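Local coordinates for protein cytidylyltransferase (Leptospira borgpetersenii serovar Hardjo-bovis, PDB 6OEW) that probably transfers a nucleotidyl group, as expected of a metal-dependent cytidylyltransferase of the GT-A clan, at residues 171-174 / 175-179. Residues are numbered along the deposited sequence; the frame is centred on the assembly and turned at random.
Sequences HIVP and YVEEN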
loop_
_atom_site.group_PDB
_atom_site.type_symbol
_atom_site.label_atom_id
_atom_site.label_comp_id
_atom_site.label_asym_id
_atom_site.label_seq_id
_atom_site.Cartn_x
_atom_site.Cartn_y
_atom_site.Cartn_z
ATOM N N HIS A 171 -0.502 -13.440 -2.125
ATOM C CA HIS A 171 -1.359 -12.264 -2.037
ATOM C C HIS A 171 -1.928 -12.014 -0.654
ATOM O O HIS A 171 -2.482 -10.932 -0.426
ATOM C CB HIS A 171 -2.489 -12.372 -3.053
ATOM C CG HIS A 171 -1.983 -12.331 -4.456
ATOM N ND1 HIS A 171 -1.471 -11.180 -5.013
ATOM C CD2 HIS A 171 -1.810 -13.312 -5.377
ATOM C CE1 HIS A 171 -1.055 -11.442 -6.240
ATOM N NE2 HIS A 171 -1.249 -12.728 -6.483
ATOM N N ILE A 172 -1.822 -12.992 0.248
ATOM C CA ILE A 172 -2.176 -12.893 1.665
ATOM C C ILE A 172 -3.685 -12.909 1.876
ATOM O O ILE A 172 -4.216 -13.822 2.513
ATOM C CB ILE A 172 -1.578 -11.647 2.345
ATOM C CG1 ILE A 172 -0.052 -11.647 2.245
ATOM C CG2 ILE A 172 -2.009 -11.639 3.820
ATOM C CD1 ILE A 172 0.605 -10.486 2.998
ATOM N N VAL A 173 -4.382 -11.912 1.345
ATOM C CA VAL A 173 -5.793 -11.690 1.655
ATOM C C VAL A 173 -6.815 -12.552 0.913
ATOM O O VAL A 173 -7.960 -12.586 1.380
ATOM C CB VAL A 173 -6.163 -10.219 1.424
ATOM C CG1 VAL A 173 -5.290 -9.325 2.256
ATOM C CG2 VAL A 173 -6.091 -9.901 -0.076
ATOM N N PRO A 174 -6.511 -13.250 -0.207
ATOM C CA PRO A 174 -7.612 -13.855 -0.984
ATOM C C PRO A 174 -8.549 -14.739 -0.184
ATOM O O PRO A 174 -9.759 -14.725 -0.437
ATOM C CB PRO A 174 -6.870 -14.679 -2.050
ATOM C CG PRO A 174 -5.652 -13.957 -2.255
ATOM C CD PRO A 174 -5.231 -13.491 -0.909
ATOM N N TYR A 175 -8.031 -15.526 0.756
ATOM C CA TYR A 175 -8.921 -16.379 1.533
ATOM C C TYR A 175 -9.898 -15.543 2.357
ATOM O O TYR A 175 -11.055 -15.941 2.534
ATOM C CB TYR A 175 -8.125 -17.320 2.435
ATOM C CG TYR A 175 -8.995 -18.308 3.186
ATOM C CD1 TYR A 175 -9.249 -19.571 2.673
ATOM C CD2 TYR A 175 -9.587 -17.962 4.407
ATOM C CE1 TYR A 175 -10.047 -20.484 3.354
ATOM C CE2 TYR A 175 -10.392 -18.867 5.091
ATOM C CZ TYR A 175 -10.618 -20.112 4.564
ATOM O OH TYR A 175 -11.411 -20.999 5.240
ATOM N N VAL A 176 -9.458 -14.382 2.864
ATOM C CA VAL A 176 -10.369 -13.518 3.624
ATOM C C VAL A 176 -11.462 -12.988 2.710
ATOM O O VAL A 176 -12.657 -13.077 3.019
ATOM C CB VAL A 176 -9.607 -12.366 4.303
ATOM C CG1 VAL A 176 -10.611 -11.342 4.904
ATOM C CG2 VAL A 176 -8.698 -12.887 5.398
ATOM N N GLU A 177 -11.064 -12.475 1.547
ATOM C CA GLU A 177 -12.008 -11.852 0.625
ATOM C C GLU A 177 -13.066 -12.828 0.125
ATOM O O GLU A 177 -14.209 -12.428 -0.112
ATOM C CB GLU A 177 -11.238 -11.242 -0.550
ATOM C CG GLU A 177 -10.291 -10.139 -0.103
ATOM C CD GLU A 177 -9.866 -9.243 -1.236
ATOM O OE1 GLU A 177 -9.680 -9.771 -2.347
ATOM O OE2 GLU A 177 -9.717 -8.014 -1.013
ATOM N N GLU A 178 -12.717 -14.096 -0.055
ATOM C CA GLU A 178 -13.682 -15.067 -0.554
ATOM C C GLU A 178 -14.395 -15.826 0.556
ATOM O O GLU A 178 -15.237 -16.679 0.261
ATOM C CB GLU A 178 -12.994 -16.047 -1.502
ATOM C CG GLU A 178 -12.262 -15.380 -2.645
ATOM C CD GLU A 178 -13.186 -14.570 -3.539
ATOM O OE1 GLU A 178 -14.178 -15.144 -4.042
ATOM O OE2 GLU A 178 -12.923 -13.359 -3.729
ATOM N N ASN A 179 -14.087 -15.536 1.818
ATOM C CA ASN A 179 -14.757 -16.164 2.956
ATOM C C ASN A 179 -15.027 -15.115 4.035
ATOM O O ASN A 179 -14.720 -15.311 5.212
ATOM C CB ASN A 179 -13.924 -17.316 3.523
ATOM C CG ASN A 179 -13.633 -18.397 2.486
ATOM O OD1 ASN A 179 -14.477 -19.252 2.210
ATOM N ND2 ASN A 179 -12.430 -18.362 1.909
HETATM O O HOH W 1 -5.187 -16.042 1.476
#
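Val173 and Glu177 meet across the first turn of helix 174-178, where the backbone N of Glu177 donates to Val173 O at 3.1 Å. The same oxygen receives a weak, bent bond from Val176 N, so two amides of the new helix converge on it. One residue on, Glu178 N reaches Pro174 O at 3.0 Å, completing a second i to i+4 bond. This short helix illustrates how proline suits a first turn: the ring nitrogen of Pro174 has no hydrogen to give, and none is required there. Ile172, leaving the preceding helix with a positive phi of 75°, turns the chain between the two helices. A water bridges the joint, donating to Ile172 O and accepting from Tyr175 N at 3.0 Å.

Among the side chains, the extended arm of Glu177 passes back over the start of the helix, its CG 3.7 Å from Val173 O. Its carboxylate carbon CD comes to 4.0 Å from Val173 CG2, the two side chains crossing at a slant. In Glu178, chi1 of -55° sets CG beside the backbone N and opposite the carbonyl carbon, which brings it to 3.4 Å from Pro174 O; beyond CG the chain bends. The side chain of Asn179 turns back on Tyr175: ND2 donates to a lone pair of Tyr175 O at 2.9 Å, in the carbonyl plane, while lying over the centre of the Tyr175 ring, 3.4 Å above it.

Ile172 packs against helix 86-96 and Leu156 of helix 153-162, while Val173 and Val176 share Phe133 of strand 133-135. Val176 also touches Leu159, and Tyr175 reaches Ile162, joining this short helix to both helix 153-162 and the central mixed sheet.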